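Local coordinates for cell shape determining protein MreC (Streptococcus pneumoniae, PDB 2QF4) that takes part in forming and maintaining cell shape, probably as part of the elongasome that synthesizes peripheral peptidoglycan, at residues A[129-135]-A[147-152]; A[83-89]-A[99-105]; A[9-14]-A[25-30]; A[43-48]-A[153-158]. All coordinates share one frame; numbering follows the deposited sequence. Where two conformers were deposited one is given.

Contact 1 of 4, residues A[129-135]-A[147-152]; sequences PVGEVVA and VTVKLS
The antiparallel hairpin of strands 126-137 and 146-151, part of a six-stranded barrel, holds this contact, in which Glu132 and Lys150 bond to each other through both backbone amides. The bond from Lys150 N to Glu132 O is 2.9 Å long and its return, Glu132 N to Lys150 O, 3.1 Å. Two pairs on, the register slips by one residue: Val134 N gives a 2.8 Å bond to Thr148 O, Ala135 N adds a weak one to the same oxygen, and Thr148 N bonds back to Ala135 O at 2.9 Å. Val134, in the bulge, lays CG2 over the start of Lys150, 3.9 Å from its CB. On the face of Val133 and Val149, Val133 CG2 meets Val147 CG1 at 3.9 Å, the side chains crossing at about a right angle; Val115 and Ile77 lie against this buried side. The Lys150 chain is extended, CG anti to the backbone N (chi1 -180°), which carries its amine outward, 5.5 Å (NZ to OE2) from the Glu132 carboxylate, without contact. At the other end, past the Gly131-Leu151 pair, Ser152 N bonds to Val130 O at 3.0 Å. Val134 and Ala135, both facing the single Thr148, define a classic beta bulge.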
loop_
_atom_site.group_PDB
_atom_site.type_symbol
_atom_site.label_atom_id
_atom_site.label_comp_id
_atom_site.label_asym_id
_atom_site.label_seq_id
_atom_site.Cartn_x
_atom_site.Cartn_y
_atom_site.Cartn_z
ATOM N N PRO A 129 -1.093 -0.654 -8.584
ATOM C CA PRO A 129 -1.989 0.509 -8.472
ATOM C C PRO A 129 -2.399 0.762 -7.028
ATOM O O PRO A 129 -2.800 -0.166 -6.330
ATOM C CB PRO A 129 -3.193 0.122 -9.350
ATOM C CG PRO A 129 -2.609 -0.852 -10.321
ATOM C CD PRO A 129 -1.625 -1.640 -9.534
ATOM N N VAL A 130 -2.385 2.033 -6.640
ATOM C CA VAL A 130 -2.857 2.491 -5.318
ATOM C C VAL A 130 -4.098 3.364 -5.437
ATOM O O VAL A 130 -5.105 3.106 -4.768
ATOM C CB VAL A 130 -1.736 3.227 -4.569
ATOM C CG1 VAL A 130 -2.223 3.754 -3.211
ATOM C CG2 VAL A 130 -0.576 2.280 -4.343
ATOM N N GLY A 131 -4.044 4.371 -6.297
ATOM C CA GLY A 131 -5.170 5.276 -6.467
ATOM C C GLY A 131 -4.783 6.484 -7.256
ATOM O O GLY A 131 -3.815 6.450 -8.012
ATOM N N GLU A 132 -5.558 7.550 -7.069
ATOM C CA GLU A 132 -5.301 8.798 -7.777
ATOM C C GLU A 132 -5.297 9.934 -6.787
ATOM O O GLU A 132 -6.033 9.925 -5.788
ATOM C CB GLU A 132 -6.313 9.054 -8.868
ATOM C CG GLU A 132 -7.693 9.292 -8.429
ATOM C CD GLU A 132 -8.646 9.567 -9.584
ATOM O OE1 GLU A 132 -8.180 9.830 -10.719
ATOM O OE2 GLU A 132 -9.873 9.507 -9.331
ATOM N N VAL A 133 -4.459 10.935 -7.063
ATOM C CA VAL A 133 -4.361 12.084 -6.207
ATOM C C VAL A 133 -5.668 12.844 -6.145
ATOM O O VAL A 133 -6.314 13.084 -7.179
ATOM C CB VAL A 133 -3.231 13.032 -6.702
ATOM C CG1 VAL A 133 -3.265 14.347 -5.955
ATOM C CG2 VAL A 133 -1.870 12.335 -6.562
ATOM N N VAL A 134 -6.066 13.223 -4.948
ATOM C CA VAL A 134 -7.116 14.211 -4.709
ATOM C C VAL A 134 -6.513 15.605 -4.650
ATOM O O VAL A 134 -6.852 16.467 -5.456
ATOM C CB VAL A 134 -7.924 13.860 -3.435
ATOM C CG1 VAL A 134 -8.897 14.975 -3.063
ATOM C CG2 VAL A 134 -8.655 12.553 -3.628
ATOM N N ALA A 135 -5.609 15.838 -3.701
ATOM C CA ALA A 135 -5.017 17.169 -3.496
ATOM C C ALA A 135 -3.763 17.069 -2.673
ATOM O O ALA A 135 -3.409 15.997 -2.193
ATOM C CB ALA A 135 -6.046 18.109 -2.818
ATOM N N VAL A 147 0.104 14.557 0.527
ATOM C CA VAL A 147 -0.798 14.261 -0.565
ATOM C C VAL A 147 -1.923 13.405 -0.053
ATOM O O VAL A 147 -1.686 12.435 0.685
ATOM C CB VAL A 147 -0.091 13.532 -1.731
ATOM C CG1 VAL A 147 -0.992 13.428 -2.955
ATOM C CG2 VAL A 147 1.203 14.227 -2.097
ATOM N N THR A 148 -3.154 13.697 -0.458
ATOM C CA THR A 148 -4.300 12.831 -0.220
ATOM C C THR A 148 -4.690 12.118 -1.502
ATOM O O THR A 148 -4.631 12.708 -2.595
ATOM C CB THR A 148 -5.482 13.565 0.437
ATOM O OG1 THR A 148 -5.899 14.673 -0.364
ATOM C CG2 THR A 148 -5.117 14.050 1.859
ATOM N N VAL A 149 -5.046 10.843 -1.358
ATOM C CA VAL A 149 -5.252 9.942 -2.460
ATOM C C VAL A 149 -6.556 9.153 -2.291
ATOM O O VAL A 149 -6.857 8.635 -1.213
ATOM C CB VAL A 149 -4.055 8.977 -2.566
ATOM C CG1 VAL A 149 -4.260 7.828 -3.570
ATOM C CG2 VAL A 149 -2.768 9.740 -2.900
ATOM N N LYS A 150 -7.293 9.047 -3.382
ATOM C CA LYS A 150 -8.492 8.208 -3.422
ATOM C C LYS A 150 -8.071 6.809 -3.849
ATOM O O LYS A 150 -7.566 6.617 -4.943
ATOM C CB LYS A 150 -9.510 8.778 -4.406
ATOM C CG LYS A 150 -10.772 7.958 -4.484
ATOM C CD LYS A 150 -11.775 8.489 -5.463
ATOM C CE LYS A 150 -13.165 7.888 -5.229
ATOM N NZ LYS A 150 -14.195 8.560 -6.034
ATOM N N LEU A 151 -8.311 5.841 -2.981
ATOM C CA LEU A 151 -7.945 4.445 -3.254
ATOM C C LEU A 151 -8.731 3.874 -4.393
ATOM O O LEU A 151 -9.934 4.094 -4.494
ATOM C CB LEU A 151 -8.161 3.606 -1.987
ATOM C CG LEU A 151 -7.237 3.916 -0.800
ATOM C CD1 LEU A 151 -7.673 3.213 0.461
ATOM C CD2 LEU A 151 -5.808 3.538 -1.158
ATOM N N SER A 152 -8.077 3.128 -5.260
ATOM C CA SER A 152 -8.820 2.497 -6.358
ATOM C C SER A 152 -9.351 1.098 -6.057
ATOM O O SER A 152 -10.187 0.604 -6.812
ATOM C CB SER A 152 -8.030 2.525 -7.641
ATOM O OG SER A 152 -6.764 2.016 -7.416
#

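Contact 2 of 4, residues A[83-89]-A[99-105]; sequences TIYGIII and KISQLNS
Ile87 and Gln102 meet where strand 97-101 of a beta hairpin gives way to a loop. The Gln102 side chain can be followed outward along Ile87: CB and CG each lie 4.1 Å from Ile87 CG1, CD comes to 3.6 Å from Ile87 CD1, and OE1 to 3.4 Å from that same methyl. Gln102 NE2 ends the chain at 4.1 Å from Ile87 CD1, so the amide end lies against hydrocarbon. Ile87 reaches it because CG1 sits between its backbone N and carbonyl carbon (chi1 59°), with CD1 extended beyond.

Regular pairing lies on one side of this spot. Ile87 N donates to Ser101 O and Ser101 N to Ile87 O, while Ile89 N reaches Lys99 O almost straight. After Gln102, whose phi is positive, the loop regains the strand through Asn104, by side chain and backbone both: Asn104 OD1 takes Tyr85 N at 2.9 Å, the donor standing 60° out of the amide's carbonyl plane, and Asn104 N bonds to Tyr85 O. Asn104 ND2 also gives a hydrogen bond to a water that donates to Thr83 O. The amide runs beside the Tyr85 side chain, its plane turned 77° from the ring.

Strand 82-92 lies in the barrel between 97-101 and 74-79; Ile88 and Ile100 both pack on Val75, and Ile100 reaches Val149 of strand 146-151.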
loop_
_atom_site.group_PDB
_atom_site.type_symbol
_atom_site.label_atom_id
_atom_site.label_comp_id
_atom_site.label_asym_id
_atom_site.label_seq_id
_atom_site.Cartn_x
_atom_site.Cartn_y
_atom_site.Cartn_z
ATOM N N THR A 83 8.380 11.715 -11.683
ATOM C CA THR A 83 7.935 10.802 -10.630
ATOM C C THR A 83 8.331 11.354 -9.282
ATOM O O THR A 83 9.477 11.767 -9.095
ATOM C CB THR A 83 8.579 9.433 -10.843
ATOM O OG1 THR A 83 8.386 9.031 -12.213
ATOM C CG2 THR A 83 7.977 8.397 -9.941
ATOM N N ILE A 84 7.392 11.343 -8.345
ATOM C CA ILE A 84 7.604 11.769 -6.964
ATOM C C ILE A 84 7.406 10.577 -6.057
ATOM O O ILE A 84 6.367 9.927 -6.121
ATOM C CB ILE A 84 6.608 12.897 -6.563
ATOM C CG1 ILE A 84 6.631 14.112 -7.541
ATOM C CG2 ILE A 84 6.891 13.334 -5.112
ATOM C CD1 ILE A 84 5.605 14.089 -8.619
ATOM N N TYR A 85 8.395 10.289 -5.227
ATOM C CA TYR A 85 8.303 9.191 -4.261
ATOM C C TYR A 85 7.898 9.715 -2.901
ATOM O O TYR A 85 8.284 10.817 -2.512
ATOM C CB TYR A 85 9.660 8.471 -4.168
ATOM C CG TYR A 85 9.951 7.575 -5.358
ATOM C CD1 TYR A 85 10.385 8.115 -6.563
ATOM C CD2 TYR A 85 9.765 6.212 -5.281
ATOM C CE1 TYR A 85 10.620 7.301 -7.671
ATOM C CE2 TYR A 85 10.015 5.385 -6.384
ATOM C CZ TYR A 85 10.421 5.943 -7.579
ATOM O OH TYR A 85 10.670 5.136 -8.669
ATOM N N GLY A 86 7.188 8.884 -2.149
ATOM C CA GLY A 86 6.831 9.171 -0.766
ATOM C C GLY A 86 6.459 7.905 -0.048
ATOM O O GLY A 86 6.734 6.810 -0.530
ATOM N N ILE A 87 5.850 8.045 1.117
ATOM C CA ILE A 87 5.406 6.873 1.901
ATOM C C ILE A 87 3.976 7.123 2.375
ATOM O O ILE A 87 3.556 8.222 2.640
ATOM C CB ILE A 87 6.301 6.451 3.096
ATOM C CG1 ILE A 87 6.403 7.620 4.089
ATOM C CG2 ILE A 87 7.670 6.063 2.616
ATOM C CD1 ILE A 87 6.819 7.177 5.543
ATOM N N ILE A 88 3.259 6.027 2.530
ATOM C CA ILE A 88 1.932 6.040 3.148
ATOM C C ILE A 88 2.075 6.237 4.653
ATOM O O ILE A 88 2.851 5.534 5.294
ATOM C CB ILE A 88 1.198 4.746 2.863
ATOM C CG1 ILE A 88 0.872 4.635 1.366
ATOM C CG2 ILE A 88 -0.086 4.650 3.696
ATOM C CD1 ILE A 88 0.367 3.258 0.922
ATOM N N ILE A 89 1.346 7.202 5.210
ATOM C CA ILE A 89 1.418 7.469 6.671
ATOM C C ILE A 89 0.095 7.219 7.382
ATOM O O ILE A 89 0.088 7.173 8.603
ATOM C CB ILE A 89 1.965 8.898 6.946
ATOM C CG1 ILE A 89 1.058 9.973 6.351
ATOM C CG2 ILE A 89 3.407 9.002 6.469
ATOM C CD1 ILE A 89 1.301 11.410 6.907
ATOM N N LYS A 99 -3.265 9.092 3.072
ATOM C CA LYS A 99 -2.308 10.178 3.291
ATOM C C LYS A 99 -0.894 9.725 2.998
ATOM O O LYS A 99 -0.466 8.675 3.500
ATOM C CB LYS A 99 -2.368 10.634 4.762
ATOM C CG LYS A 99 -3.745 11.201 5.095
ATOM C CD LYS A 99 -3.974 11.374 6.603
ATOM C CE LYS A 99 -3.226 12.548 7.139
ATOM N NZ LYS A 99 -3.879 13.069 8.400
ATOM N N ILE A 100 -0.198 10.536 2.203
ATOM C CA ILE A 100 1.188 10.262 1.800
ATOM C C ILE A 100 2.048 11.463 2.156
ATOM O O ILE A 100 1.646 12.616 2.011
ATOM C CB ILE A 100 1.226 9.990 0.289
ATOM C CG1 ILE A 100 0.490 8.619 -0.002
ATOM C CG2 ILE A 100 2.653 9.978 -0.252
ATOM C CD1 ILE A 100 0.145 8.426 -1.480
ATOM N N SER A 101 3.248 11.190 2.658
ATOM C CA SER A 101 4.185 12.270 2.939
ATOM C C SER A 101 5.611 11.821 2.646
ATOM O O SER A 101 5.814 10.847 1.938
ATOM C CB SER A 101 3.971 12.777 4.351
ATOM O OG SER A 101 4.443 11.831 5.256
ATOM N N GLN A 102 6.571 12.565 3.145
ATOM C CA GLN A 102 8.001 12.343 2.906
ATOM C C GLN A 102 8.297 12.366 1.428
ATOM O O GLN A 102 8.969 11.495 0.886
ATOM C CB GLN A 102 8.487 11.074 3.558
ATOM C CG GLN A 102 8.331 11.094 5.079
ATOM C CD GLN A 102 9.090 9.978 5.796
ATOM O OE1 GLN A 102 9.581 9.055 5.188
ATOM N NE2 GLN A 102 9.226 10.128 7.083
ATOM N N LEU A 103 7.774 13.381 0.741
ATOM C CA LEU A 103 7.931 13.458 -0.708
ATOM C C LEU A 103 9.339 13.858 -1.109
ATOM O O LEU A 103 9.929 14.736 -0.514
ATOM C CB LEU A 103 6.954 14.472 -1.264
ATOM C CG LEU A 103 5.474 14.278 -0.893
ATOM C CD1 LEU A 103 4.650 15.467 -1.456
ATOM C CD2 LEU A 103 4.967 12.949 -1.435
ATOM N N ASN A 104 9.866 13.247 -2.160
ATOM C CA ASN A 104 11.247 13.488 -2.580
ATOM C C ASN A 104 11.400 14.621 -3.572
ATOM O O ASN A 104 12.475 14.824 -4.101
ATOM C CB ASN A 104 11.933 12.212 -3.112
ATOM C CG ASN A 104 11.584 11.898 -4.525
ATOM O OD1 ASN A 104 10.504 12.255 -4.996
ATOM N ND2 ASN A 104 12.494 11.190 -5.215
ATOM N N SER A 105 10.345 15.366 -3.832
ATOM C CA SER A 105 10.327 16.388 -4.890
ATOM C C SER A 105 9.367 17.501 -4.526
ATOM O O SER A 105 8.369 17.258 -3.836
ATOM C CB SER A 105 9.843 15.710 -6.189
ATOM O OG SER A 105 9.618 16.571 -7.243
HETATM O O HOH W 1 11.987 10.896 -8.152
#

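Contact 3 of 4, residues A[9-14]-A[25-30]; sequences LAADVI and LTLDAG
Asp12 and Asp28 face each other across the hairpin of strands 6-16 and 24-27, and two of the contact's three hydrogen bonds join them. Asp28 N gives a 3.0 Å bond to Asp12 O. In the other direction, Asp12 N reaches the side chain of Asp28, its OD1, at 2.9 Å; the donor stands 44° above the carboxylate plane and the bond is bent. CG of Asp28 lies between its backbone N and carbonyl carbon (chi1 68°), which brings the carboxylate to the Asp12 amide. A regular backbone bond follows, from Ile14 N to Thr26 O at 2.8 Å.

The carboxylates themselves come very close: Asp12 OD2 and Asp28 OD2 are 2.5 Å apart, with the two group planes turned 77° from each other.

Apolar contacts line the other face. Ala11 CB touches Ala29 CB at 3.8 Å and Leu27 CB at 3.9 Å, and Leu9 CD2 extends this row to Ala29. Further along, Val13 CG2 meets Leu27 CD2 at 3.9 Å in the single bridged pair, a non-hydrogen-bonded one, while Ile161 of strand 160-166 packs on both residues. On the acids' own side, Ile14 CG2 and CD1 lie against Asp28 CB.

Two carboxylate oxygens at this separation would repel if both groups were ionised, so one of the two acids is probably protonated, its pKa raised; the amide of Asp12 would favour negative charge on Asp28.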
loop_
_atom_site.group_PDB
_atom_site.type_symbol
_atom_site.label_atom_id
_atom_site.label_comp_id
_atom_site.label_asym_id
_atom_site.label_seq_id
_atom_site.Cartn_x
_atom_site.Cartn_y
_atom_site.Cartn_z
ATOM N N LEU A 9 1.028 -15.262 -3.857
ATOM C CA LEU A 9 0.289 -16.306 -3.161
ATOM C C LEU A 9 -1.120 -15.811 -2.905
ATOM O O LEU A 9 -1.306 -14.787 -2.235
ATOM C CB LEU A 9 0.987 -16.589 -1.807
ATOM C CG LEU A 9 0.348 -17.645 -0.914
ATOM C CD1 LEU A 9 0.196 -18.999 -1.591
ATOM C CD2 LEU A 9 1.090 -17.741 0.403
ATOM N N ALA A 10 -2.121 -16.515 -3.408
ATOM C CA ALA A 10 -3.527 -16.164 -3.199
ATOM C C ALA A 10 -4.071 -17.049 -2.106
ATOM O O ALA A 10 -3.818 -18.253 -2.092
ATOM C CB ALA A 10 -4.318 -16.284 -4.502
ATOM N N ALA A 11 -4.842 -16.478 -1.188
ATOM C CA ALA A 11 -5.337 -17.213 -0.031
ATOM C C ALA A 11 -6.699 -16.662 0.354
ATOM O O ALA A 11 -7.069 -15.542 0.033
ATOM C CB ALA A 11 -4.360 -17.093 1.142
ATOM N N ASP A 12 -7.471 -17.485 1.051
ATOM C CA ASP A 12 -8.812 -17.086 1.519
ATOM C C ASP A 12 -8.741 -16.175 2.734
ATOM O O ASP A 12 -7.923 -16.394 3.637
ATOM C CB ASP A 12 -9.606 -18.321 1.966
ATOM C CG ASP A 12 -9.605 -19.419 0.955
ATOM O OD1 ASP A 12 -10.243 -19.240 -0.096
ATOM O OD2 ASP A 12 -8.976 -20.450 1.216
ATOM N N VAL A 13 -9.646 -15.201 2.780
ATOM C CA VAL A 13 -9.898 -14.441 4.011
ATOM C C VAL A 13 -10.680 -15.312 4.992
ATOM O O VAL A 13 -11.756 -15.797 4.659
ATOM C CB VAL A 13 -10.699 -13.175 3.697
ATOM C CG1 VAL A 13 -10.992 -12.392 4.956
ATOM C CG2 VAL A 13 -9.923 -12.304 2.676
ATOM N N ILE A 14 -10.122 -15.529 6.164
ATOM C CA ILE A 14 -10.775 -16.290 7.205
ATOM C C ILE A 14 -11.153 -15.427 8.402
ATOM O O ILE A 14 -11.997 -15.835 9.207
ATOM C CB ILE A 14 -9.994 -17.554 7.624
ATOM C CG1 ILE A 14 -8.548 -17.228 7.978
ATOM C CG2 ILE A 14 -10.086 -18.637 6.521
ATOM C CD1 ILE A 14 -7.820 -18.327 8.718
ATOM N N LEU A 25 -7.064 -8.163 8.021
ATOM C CA LEU A 25 -7.603 -9.441 7.558
ATOM C C LEU A 25 -6.598 -10.523 7.904
ATOM O O LEU A 25 -5.392 -10.303 7.949
ATOM C CB LEU A 25 -7.743 -9.459 5.993
ATOM C CG LEU A 25 -8.525 -8.368 5.303
ATOM C CD1 LEU A 25 -8.407 -8.536 3.840
ATOM C CD2 LEU A 25 -10.008 -8.420 5.772
ATOM N N THR A 26 -7.102 -11.727 8.144
ATOM C CA THR A 26 -6.283 -12.932 8.262
ATOM C C THR A 26 -6.569 -13.830 7.091
ATOM O O THR A 26 -7.740 -14.112 6.774
ATOM C CB THR A 26 -6.572 -13.690 9.574
ATOM O OG1 THR A 26 -6.413 -12.794 10.655
ATOM C CG2 THR A 26 -5.630 -14.874 9.730
ATOM N N LEU A 27 -5.494 -14.304 6.463
ATOM C CA LEU A 27 -5.533 -15.232 5.358
ATOM C C LEU A 27 -5.104 -16.624 5.818
ATOM O O LEU A 27 -4.285 -16.774 6.724
ATOM C CB LEU A 27 -4.607 -14.758 4.223
ATOM C CG LEU A 27 -4.768 -13.327 3.787
ATOM C CD1 LEU A 27 -3.749 -13.014 2.655
ATOM C CD2 LEU A 27 -6.174 -13.061 3.351
ATOM N N ASP A 28 -5.642 -17.638 5.153
ATOM C CA ASP A 28 -5.395 -19.045 5.476
ATOM C C ASP A 28 -4.178 -19.659 4.803
ATOM O O ASP A 28 -4.156 -20.861 4.617
ATOM C CB ASP A 28 -6.642 -19.879 5.208
ATOM C CG ASP A 28 -7.002 -20.000 3.742
ATOM O OD1 ASP A 28 -6.356 -19.388 2.875
ATOM O OD2 ASP A 28 -7.993 -20.737 3.490
ATOM N N ALA A 29 -3.126 -18.888 4.554
ATOM C CA ALA A 29 -1.817 -19.395 4.097
ATOM C C ALA A 29 -0.820 -18.588 4.904
ATOM O O ALA A 29 -0.982 -17.374 5.040
ATOM C CB ALA A 29 -1.665 -19.265 2.632
ATOM N N GLY A 30 0.293 -19.177 5.319
ATOM C CA GLY A 30 1.504 -18.463 5.416
ATOM C C GLY A 30 2.801 -19.035 5.014
ATOM O O GLY A 30 2.953 -19.284 3.856
#

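Contact 4 of 4, residues A[43-48]-A[153-158]; sequences ANGGLI and ADTHNV
Leu47 O is gripped by two waters that tie it to Ala153: one donates to it at 2.8 Å and accepts from Ala153 N, the other donates both to it and to Ala153 O, at 2.7 Å to the latter. The contact joins a beta hairpin turn of one barrel, the type I' turn from Ala43 to Gly46, to the segment 153-158 that leads from the other barrel's strand 146-151 toward strand 160-166. The turn is closed by backbone bonds in both directions, Ala43 N to Gly46 O and Gly46 N to Ala43 O.

Direct polar contact is slight. Asn44 ND2 makes a weak bond to Asp154 O, with an angle of only 124° at the hydrogen, and a third water accepts from both Asn44 ND2 and Asp154 N, bridging the same two residues. On the loop side, Asp154 OD2 takes His156 N at 3.0 Å, an Asx turn overlapping the type II turn from Thr155 to Val158.

Packing supplies the rest. Ala153 CB points into the hairpin turn, 3.4 Å from Ala43 O and 3.8 Å from Gly46 CA. Ile48 presents its CB, CG1 and CD1 to a single methyl, Thr155 CG2, the side chains crossing at about a right angle; Thr155 OG1 is bonded instead to Arg16. Val158 splits its branches between two neighbours: CG1, anti to the backbone N (chi1 170°), rests 3.8 Å from Ala43 CB, and CG2 sits 3.4 Å from Asn44 ND2.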
loop_
_atom_site.group_PDB
_atom_site.type_symbol
_atom_site.label_atom_id
_atom_site.label_comp_id
_atom_site.label_asym_id
_atom_site.label_seq_id
_atom_site.Cartn_x
_atom_site.Cartn_y
_atom_site.Cartn_z
ATOM N N ALA A 43 -6.217 -6.779 -4.051
ATOM C CA ALA A 43 -7.545 -7.264 -4.396
ATOM C C ALA A 43 -8.047 -6.386 -5.472
ATOM O O ALA A 43 -7.804 -5.193 -5.483
ATOM C CB ALA A 43 -8.495 -7.183 -3.198
ATOM N N ASN A 44 -8.836 -6.961 -6.379
ATOM C CA ASN A 44 -9.484 -6.159 -7.411
ATOM C C ASN A 44 -8.444 -5.320 -8.198
ATOM O O ASN A 44 -8.755 -4.195 -8.614
ATOM C CB ASN A 44 -10.559 -5.248 -6.746
ATOM C CG ASN A 44 -11.737 -6.032 -6.092
ATOM O OD1 ASN A 44 -12.157 -7.070 -6.587
ATOM N ND2 ASN A 44 -12.292 -5.483 -4.998
ATOM N N GLY A 45 -7.248 -5.861 -8.421
ATOM C CA GLY A 45 -6.204 -5.161 -9.183
ATOM C C GLY A 45 -5.384 -4.101 -8.461
ATOM O O GLY A 45 -4.412 -3.564 -9.037
ATOM N N GLY A 46 -5.725 -3.801 -7.211
ATOM C CA GLY A 46 -5.072 -2.713 -6.528
ATOM C C GLY A 46 -4.598 -3.056 -5.134
ATOM O O GLY A 46 -4.987 -4.064 -4.514
ATOM N N LEU A 47 -3.759 -2.172 -4.602
ATOM C CA LEU A 47 -3.218 -2.366 -3.252
ATOM C C LEU A 47 -4.298 -2.213 -2.194
ATOM O O LEU A 47 -5.033 -1.240 -2.173
ATOM C CB LEU A 47 -2.141 -1.322 -2.982
ATOM C CG LEU A 47 -1.315 -1.559 -1.704
ATOM C CD1 LEU A 47 -0.492 -2.864 -1.813
ATOM C CD2 LEU A 47 -0.436 -0.346 -1.405
ATOM N N ILE A 48 -4.366 -3.200 -1.298
ATOM C CA ILE A 48 -5.301 -3.124 -0.159
ATOM C C ILE A 48 -4.638 -3.197 1.198
ATOM O O ILE A 48 -5.276 -2.889 2.178
ATOM C CB ILE A 48 -6.474 -4.123 -0.305
ATOM C CG1 ILE A 48 -6.027 -5.590 -0.313
ATOM C CG2 ILE A 48 -7.287 -3.790 -1.570
ATOM C CD1 ILE A 48 -5.729 -6.151 1.063
ATOM N N ALA A 153 -8.910 0.469 -4.977
ATOM C CA ALA A 153 -9.399 -0.838 -4.582
ATOM C C ALA A 153 -9.725 -0.869 -3.101
ATOM O O ALA A 153 -9.218 -0.087 -2.297
ATOM C CB ALA A 153 -8.357 -1.843 -4.875
ATOM N N ASP A 154 -10.578 -1.814 -2.735
ATOM C CA ASP A 154 -10.839 -2.130 -1.337
ATOM C C ASP A 154 -11.192 -3.597 -1.213
ATOM O O ASP A 154 -11.119 -4.351 -2.194
ATOM C CB ASP A 154 -11.904 -1.216 -0.705
ATOM C CG ASP A 154 -13.263 -1.387 -1.313
ATOM O OD1 ASP A 154 -13.991 -0.374 -1.458
ATOM O OD2 ASP A 154 -13.636 -2.529 -1.663
ATOM N N THR A 155 -11.477 -4.021 0.009
ATOM C CA THR A 155 -11.736 -5.423 0.287
ATOM C C THR A 155 -13.206 -5.721 0.626
ATOM O O THR A 155 -13.513 -6.772 1.153
ATOM C CB THR A 155 -10.792 -5.968 1.384
ATOM O OG1 THR A 155 -10.997 -5.264 2.613
ATOM C CG2 THR A 155 -9.344 -5.860 0.971
ATOM N N HIS A 156 -14.107 -4.822 0.234
ATOM C CA HIS A 156 -15.545 -5.021 0.429
ATOM C C HIS A 156 -16.022 -6.174 -0.432
ATOM O O HIS A 156 -15.803 -6.183 -1.632
ATOM C CB HIS A 156 -16.282 -3.729 0.076
ATOM C CG HIS A 156 -17.752 -3.781 0.343
ATOM N ND1 HIS A 156 -18.267 -3.872 1.615
ATOM C CD2 HIS A 156 -18.814 -3.754 -0.499
ATOM C CE1 HIS A 156 -19.589 -3.894 1.549
ATOM N NE2 HIS A 156 -19.944 -3.836 0.277
ATOM N N ASN A 157 -16.639 -7.172 0.200
ATOM C CA ASN A 157 -17.114 -8.368 -0.513
ATOM C C ASN A 157 -16.018 -9.073 -1.308
ATOM O O ASN A 157 -16.237 -9.606 -2.406
ATOM C CB ASN A 157 -18.303 -8.024 -1.424
ATOM C CG ASN A 157 -19.500 -7.462 -0.657
ATOM O OD1 ASN A 157 -19.772 -7.854 0.481
ATOM N ND2 ASN A 157 -20.228 -6.541 -1.291
ATOM N N VAL A 158 -14.810 -9.046 -0.747
ATOM C CA VAL A 158 -13.678 -9.778 -1.297
ATOM C C VAL A 158 -13.329 -10.899 -0.337
ATOM O O VAL A 158 -13.183 -10.651 0.856
ATOM C CB VAL A 158 -12.474 -8.802 -1.481
ATOM C CG1 VAL A 158 -11.196 -9.538 -1.830
ATOM C CG2 VAL A 158 -12.803 -7.769 -2.551
HETATM O O HOH W 2 -12.325 -2.531 -5.124
HETATM O O HOH W 3 -6.145 0.728 -3.867
HETATM O O HOH W 4 -7.174 -0.243 -0.546
#

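Overall arrangement
The two six-stranded antiparallel barrels of this extracellular domain form an alpha-lytic protease-like fold: contacts 1 and 2 lie in one, contact 3 in the other, contact 4 between them. Each is partly buried, with Val149, Ile100, Leu27 and Ile48 inside and Lys150, Gln102, Ile14 and Asn44 exposed. Contacts 1 and 2 share adjacent strands (Val147 O to Ile100 N, 2.9 Å) and rely chiefly on backbone pairing, broken by a bulge in the first and supplemented by a side-chain amide in the second. Contact 3, farthest from the chain's centre, adds an acid pair. Contact 4 lacks strand pairing and relies on bridging waters, methyl packing and one weak amide bond; it touches contacts 1 and 3.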